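Adherence and virulence protein A (Streptococcus pneumoniae, PDB 6PON) binds fibronectin and probably contributes in this way to pneumococcal adherence to host tissue and to virulence. Local coordinates at residues B[15-28]-B[79-93]. Sequence-based numbering, arbitrary orientation.
Sequences LRSELVNGRIQKIN and LRKYLQGALIESIEQ
Ile24, Ile88, Leu83 and Ile27 make up the tight side of this contact, in which two helix-turn-strand units meet antiparallel, each helix lying against the other unit's strand. Between N-to-C directions of the short segments, helix 15-19 and strand 87-93 run at 170°, strand 23-28 and helix 79-83 at 168°, with type II turns Leu19-Gly22 and Leu83-Ala86 leading into the strands. Ile24 CG1 lies 3.9 Å from Ile88 CD1, the two side chains crossing at about a right angle; likewise Ile27 reaches CD1 across to Leu83 CB at 3.6 Å. Beside helix 15-19, Ile91 CD1 lies 3.7 Å from Leu19 CB. The backbones join at one bridge, Arg23 with Leu87: Ile24 N donates to Ala86 O and Ile88 N to Gly22 O, while Asn21 N reaches Ile88 O at 2.7 Å. This single bridge joins the outermost strands, within this chain, of two antiparallel sheets.

The solvent side is polar and includes bridging waters. A bend at chi2 (-76°) turns the Arg23 guanidinium so that Leu87 CB sits over the centre of one face, 3.4 Å above its plane; NH1 bonds Gly85 O at 2.8 Å. Arg80, extended, grips Ile27 O side-on with NE and NH2, the oxygen in the guanidinium plane. Gln84 NE2 meets Gln25 O from above the carbonyl plane, and one water joins Ile27 N to Gln84 OE1. Arg16 NE bonds Ile91 O; its NH2 salt bridge to Glu92 OE1, 3.3 Å, contains only a weak hydrogen bond, and NH1 salt-bridges Glu13 OE2. Apolar packing thus holds the interior, whereas the three arginines' carbonyl bonds depend on where the backbone runs.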
loop_
_atom_site.group_PDB
_atom_site.type_symbol
_atom_site.label_atom_id
_atom_site.label_comp_id
_atom_site.label_asym_id
_atom_site.label_seq_id
_atom_site.Cartn_x
_atom_site.Cartn_y
_atom_site.Cartn_z
ATOM N N LEU B 15 7.588 26.708 16.163
ATOM C CA LEU B 15 7.541 27.577 17.332
ATOM C C LEU B 15 8.679 27.227 18.271
ATOM O O LEU B 15 9.318 28.111 18.843
ATOM C CB LEU B 15 6.191 27.460 18.048
ATOM C CG LEU B 15 4.907 27.780 17.272
ATOM C CD1 LEU B 15 3.659 27.544 18.121
ATOM C CD2 LEU B 15 4.925 29.184 16.747
ATOM N N ARG B 16 8.980 25.935 18.390
ATOM C CA ARG B 16 10.068 25.503 19.251
ATOM C C ARG B 16 11.385 26.129 18.811
ATOM O O ARG B 16 12.058 26.816 19.598
ATOM C CB ARG B 16 10.151 23.983 19.236
ATOM C CG ARG B 16 10.916 23.388 20.377
ATOM C CD ARG B 16 10.920 21.876 20.259
ATOM N NE ARG B 16 9.636 21.279 20.615
ATOM C CZ ARG B 16 8.845 20.605 19.778
ATOM N NH1 ARG B 16 9.191 20.434 18.512
ATOM N NH2 ARG B 16 7.699 20.093 20.216
ATOM N N SER B 17 11.747 25.945 17.538
ATOM C CA SER B 17 13.058 26.395 17.102
ATOM C C SER B 17 13.134 27.913 16.969
ATOM O O SER B 17 14.238 28.470 16.970
ATOM C CB SER B 17 13.446 25.705 15.784
ATOM O OG SER B 17 13.055 26.453 14.649
ATOM N N GLU B 18 12.007 28.608 16.864
ATOM C CA GLU B 18 12.115 30.059 16.804
ATOM C C GLU B 18 12.082 30.714 18.173
ATOM O O GLU B 18 12.614 31.817 18.324
ATOM C CB GLU B 18 11.018 30.655 15.927
ATOM C CG GLU B 18 11.230 30.357 14.464
ATOM C CD GLU B 18 11.820 31.539 13.713
ATOM O OE1 GLU B 18 12.871 31.352 13.073
ATOM O OE2 GLU B 18 11.253 32.646 13.745
ATOM N N LEU B 19 11.546 30.045 19.177
ATOM C CA LEU B 19 11.186 30.713 20.410
ATOM C C LEU B 19 11.890 30.188 21.649
ATOM O O LEU B 19 12.087 30.966 22.589
ATOM C CB LEU B 19 9.668 30.629 20.618
ATOM C CG LEU B 19 8.855 31.357 19.552
ATOM C CD1 LEU B 19 7.369 31.308 19.879
ATOM C CD2 LEU B 19 9.337 32.791 19.414
ATOM N N VAL B 20 12.263 28.904 21.689
ATOM C CA VAL B 20 12.796 28.340 22.922
ATOM C C VAL B 20 14.036 29.129 23.323
ATOM O O VAL B 20 14.832 29.547 22.475
ATOM C CB VAL B 20 13.067 26.830 22.763
ATOM C CG1 VAL B 20 13.886 26.268 23.917
ATOM C CG2 VAL B 20 11.764 26.079 22.718
ATOM N N ASN B 21 14.156 29.400 24.624
ATOM C CA ASN B 21 15.194 30.225 25.233
ATOM C C ASN B 21 15.040 31.694 24.888
ATOM O O ASN B 21 15.942 32.492 25.188
ATOM C CB ASN B 21 16.603 29.758 24.867
ATOM C CG ASN B 21 16.934 28.432 25.484
ATOM O OD1 ASN B 21 16.745 28.230 26.687
ATOM N ND2 ASN B 21 17.408 27.503 24.667
ATOM N N GLY B 22 13.927 32.076 24.267
ATOM C CA GLY B 22 13.595 33.472 24.134
ATOM C C GLY B 22 13.090 34.051 25.441
ATOM O O GLY B 22 12.934 33.360 26.452
ATOM N N ARG B 23 12.830 35.355 25.411
ATOM C CA ARG B 23 12.327 36.089 26.561
ATOM C C ARG B 23 11.019 36.743 26.172
ATOM O O ARG B 23 10.935 37.371 25.114
ATOM C CB ARG B 23 13.324 37.152 27.023
ATOM C CG ARG B 23 14.544 36.601 27.745
ATOM C CD ARG B 23 14.193 36.186 29.191
ATOM N NE ARG B 23 15.328 35.561 29.881
ATOM C CZ ARG B 23 15.320 35.151 31.153
ATOM N NH1 ARG B 23 14.231 35.287 31.907
ATOM N NH2 ARG B 23 16.411 34.597 31.680
ATOM N N ILE B 24 9.999 36.581 27.011
ATOM C CA ILE B 24 8.719 37.242 26.787
ATOM C C ILE B 24 8.849 38.680 27.252
ATOM O O ILE B 24 9.130 38.932 28.428
ATOM C CB ILE B 24 7.581 36.536 27.531
ATOM C CG1 ILE B 24 7.437 35.098 27.044
ATOM C CG2 ILE B 24 6.281 37.296 27.339
ATOM C CD1 ILE B 24 6.577 34.261 27.932
ATOM N N GLN B 25 8.640 39.621 26.332
ATOM C CA GLN B 25 8.839 41.033 26.601
ATOM C C GLN B 25 7.550 41.818 26.746
ATOM O O GLN B 25 7.572 42.900 27.339
ATOM C CB GLN B 25 9.675 41.675 25.481
ATOM C CG GLN B 25 11.174 41.429 25.577
ATOM C CD GLN B 25 11.919 41.935 24.355
ATOM O OE1 GLN B 25 11.359 42.004 23.260
ATOM N NE2 GLN B 25 13.183 42.281 24.529
ATOM N N LYS B 26 6.438 41.322 26.217
ATOM C CA LYS B 26 5.203 42.089 26.252
ATOM C C LYS B 26 4.034 41.116 26.173
ATOM O O LYS B 26 4.123 40.080 25.512
ATOM C CB LYS B 26 5.169 43.122 25.118
ATOM C CG LYS B 26 4.253 44.283 25.383
ATOM C CD LYS B 26 4.166 45.244 24.193
ATOM C CE LYS B 26 3.024 46.275 24.397
ATOM N NZ LYS B 26 2.944 47.299 23.300
ATOM N N ILE B 27 2.951 41.435 26.879
ATOM C CA ILE B 27 1.817 40.534 27.019
ATOM C C ILE B 27 0.549 41.372 26.927
ATOM O O ILE B 27 0.322 42.252 27.766
ATOM C CB ILE B 27 1.869 39.754 28.350
ATOM C CG1 ILE B 27 3.066 38.803 28.398
ATOM C CG2 ILE B 27 0.612 38.961 28.582
ATOM C CD1 ILE B 27 4.003 39.080 29.579
ATOM N N ASN B 28 -0.281 41.104 25.918
ATOM C CA ASN B 28 -1.533 41.829 25.721
ATOM C C ASN B 28 -2.648 40.877 25.304
ATOM O O ASN B 28 -2.406 39.762 24.828
ATOM C CB ASN B 28 -1.401 42.923 24.665
ATOM C CG ASN B 28 -0.354 43.942 25.023
ATOM O OD1 ASN B 28 0.826 43.749 24.737
ATOM N ND2 ASN B 28 -0.772 45.031 25.675
ATOM N N LEU B 79 -1.164 37.282 34.299
ATOM C CA LEU B 79 -0.182 36.692 33.391
ATOM C C LEU B 79 1.112 37.494 33.389
ATOM O O LEU B 79 2.207 36.920 33.328
ATOM C CB LEU B 79 -0.749 36.570 31.967
ATOM C CG LEU B 79 -1.300 35.165 31.654
ATOM C CD1 LEU B 79 -2.460 34.803 32.575
ATOM C CD2 LEU B 79 -1.697 34.988 30.184
ATOM N N ARG B 80 1.012 38.826 33.448
ATOM C CA ARG B 80 2.227 39.632 33.442
ATOM C C ARG B 80 3.068 39.350 34.678
ATOM O O ARG B 80 4.282 39.135 34.578
ATOM C CB ARG B 80 1.876 41.108 33.319
ATOM C CG ARG B 80 1.374 41.464 31.906
ATOM C CD ARG B 80 1.071 42.933 31.798
ATOM N NE ARG B 80 0.646 43.341 30.469
ATOM C CZ ARG B 80 0.123 44.535 30.222
ATOM N NH1 ARG B 80 -0.025 45.399 31.217
ATOM N NH2 ARG B 80 -0.244 44.868 28.993
ATOM N N LYS B 81 2.420 39.275 35.842
ATOM C CA LYS B 81 3.104 38.953 37.088
ATOM C C LYS B 81 4.028 37.740 36.948
ATOM O O LYS B 81 5.099 37.709 37.559
ATOM C CB LYS B 81 2.055 38.729 38.188
ATOM C CG LYS B 81 2.578 37.975 39.386
ATOM C CD LYS B 81 1.702 38.145 40.614
ATOM C CE LYS B 81 0.310 37.622 40.382
ATOM N NZ LYS B 81 -0.451 37.573 41.659
ATOM N N TYR B 82 3.664 36.756 36.122
ATOM C CA TYR B 82 4.531 35.595 35.928
ATOM C C TYR B 82 5.299 35.606 34.620
ATOM O O TYR B 82 6.382 35.017 34.556
ATOM C CB TYR B 82 3.731 34.296 36.004
ATOM C CG TYR B 82 3.087 34.102 37.342
ATOM C CD1 TYR B 82 3.795 33.572 38.416
ATOM C CD2 TYR B 82 1.776 34.475 37.544
ATOM C CE1 TYR B 82 3.185 33.394 39.665
ATOM C CE2 TYR B 82 1.162 34.313 38.770
ATOM C CZ TYR B 82 1.866 33.772 39.827
ATOM O OH TYR B 82 1.222 33.632 41.036
ATOM N N LEU B 83 4.790 36.251 33.575
ATOM C CA LEU B 83 5.389 36.082 32.255
ATOM C C LEU B 83 6.273 37.246 31.832
ATOM O O LEU B 83 7.136 37.055 30.960
ATOM C CB LEU B 83 4.298 35.861 31.199
ATOM C CG LEU B 83 3.475 34.591 31.393
ATOM C CD1 LEU B 83 2.423 34.440 30.307
ATOM C CD2 LEU B 83 4.403 33.367 31.449
ATOM N N GLN B 84 6.087 38.435 32.427
ATOM C CA GLN B 84 6.906 39.598 32.096
ATOM C C GLN B 84 8.387 39.305 32.328
ATOM O O GLN B 84 8.813 39.109 33.468
ATOM C CB GLN B 84 6.466 40.806 32.919
ATOM C CG GLN B 84 7.182 42.095 32.558
ATOM C CD GLN B 84 6.875 42.570 31.149
ATOM O OE1 GLN B 84 5.726 42.837 30.807
ATOM N NE2 GLN B 84 7.907 42.668 30.323
ATOM N N GLY B 85 9.174 39.245 31.257
ATOM C CA GLY B 85 10.574 38.891 31.367
ATOM C C GLY B 85 10.857 37.408 31.465
ATOM O O GLY B 85 12.007 37.025 31.708
ATOM N N ALA B 86 9.854 36.556 31.279
ATOM C CA ALA B 86 10.072 35.142 31.515
ATOM C C ALA B 86 10.929 34.532 30.406
ATOM O O ALA B 86 11.016 35.046 29.291
ATOM C CB ALA B 86 8.738 34.407 31.630
ATOM N N LEU B 87 11.582 33.425 30.739
ATOM C CA LEU B 87 12.371 32.658 29.793
ATOM C C LEU B 87 11.533 31.479 29.314
ATOM O O LEU B 87 10.860 30.819 30.111
ATOM C CB LEU B 87 13.671 32.167 30.436
ATOM C CG LEU B 87 14.437 31.133 29.609
ATOM C CD1 LEU B 87 15.083 31.805 28.405
ATOM C CD2 LEU B 87 15.471 30.376 30.433
ATOM N N ILE B 88 11.543 31.237 28.010
ATOM C CA ILE B 88 10.739 30.171 27.428
ATOM C C ILE B 88 11.569 28.896 27.454
ATOM O O ILE B 88 12.570 28.783 26.746
ATOM C CB ILE B 88 10.277 30.527 26.014
ATOM C CG1 ILE B 88 9.241 31.649 26.089
ATOM C CG2 ILE B 88 9.673 29.308 25.329
ATOM C CD1 ILE B 88 8.845 32.207 24.768
ATOM N N GLU B 89 11.160 27.933 28.276
ATOM C CA GLU B 89 12.016 26.775 28.484
ATOM C C GLU B 89 11.741 25.643 27.508
ATOM O O GLU B 89 12.685 25.018 27.022
ATOM C CB GLU B 89 11.884 26.284 29.923
ATOM C CG GLU B 89 12.768 27.103 30.854
ATOM C CD GLU B 89 12.575 26.770 32.309
ATOM O OE1 GLU B 89 11.538 26.155 32.662
ATOM O OE2 GLU B 89 13.474 27.132 33.100
ATOM N N SER B 90 10.473 25.388 27.191
ATOM C CA SER B 90 10.097 24.313 26.290
ATOM C C SER B 90 8.745 24.652 25.675
ATOM O O SER B 90 7.940 25.368 26.283
ATOM C CB SER B 90 10.015 22.978 27.027
ATOM O OG SER B 90 8.926 22.994 27.936
ATOM N N ILE B 91 8.500 24.140 24.463
ATOM C CA ILE B 91 7.211 24.297 23.798
ATOM C C ILE B 91 6.808 22.933 23.264
ATOM O O ILE B 91 7.493 22.375 22.401
ATOM C CB ILE B 91 7.250 25.336 22.662
ATOM C CG1 ILE B 91 7.614 26.719 23.196
ATOM C CG2 ILE B 91 5.905 25.401 21.942
ATOM C CD1 ILE B 91 7.866 27.717 22.104
ATOM N N GLU B 92 5.692 22.403 23.761
ATOM C CA GLU B 92 5.392 20.990 23.577
ATOM C C GLU B 92 3.925 20.800 23.235
ATOM O O GLU B 92 3.045 21.353 23.906
ATOM C CB GLU B 92 5.742 20.171 24.837
ATOM C CG GLU B 92 7.199 20.278 25.321
ATOM C CD GLU B 92 8.211 19.733 24.317
ATOM O OE1 GLU B 92 7.801 19.019 23.372
ATOM O OE2 GLU B 92 9.418 20.028 24.458
ATOM N N GLN B 93 3.675 20.007 22.197
ATOM C CA GLN B 93 2.345 19.473 21.948
ATOM C C GLN B 93 2.109 18.274 22.857
ATOM O O GLN B 93 3.010 17.458 23.074
ATOM C CB GLN B 93 2.213 19.063 20.480
ATOM C CG GLN B 93 0.877 18.489 20.089
ATOM C CD GLN B 93 0.839 18.096 18.630
ATOM O OE1 GLN B 93 1.880 18.010 17.967
ATOM N NE2 GLN B 93 -0.362 17.875 18.112
HETATM O O HOH W 1 10.475 22.233 23.571
HETATM O O HOH W 2 15.268 25.416 27.291
HETATM O O HOH W 3 3.458 43.028 29.132
#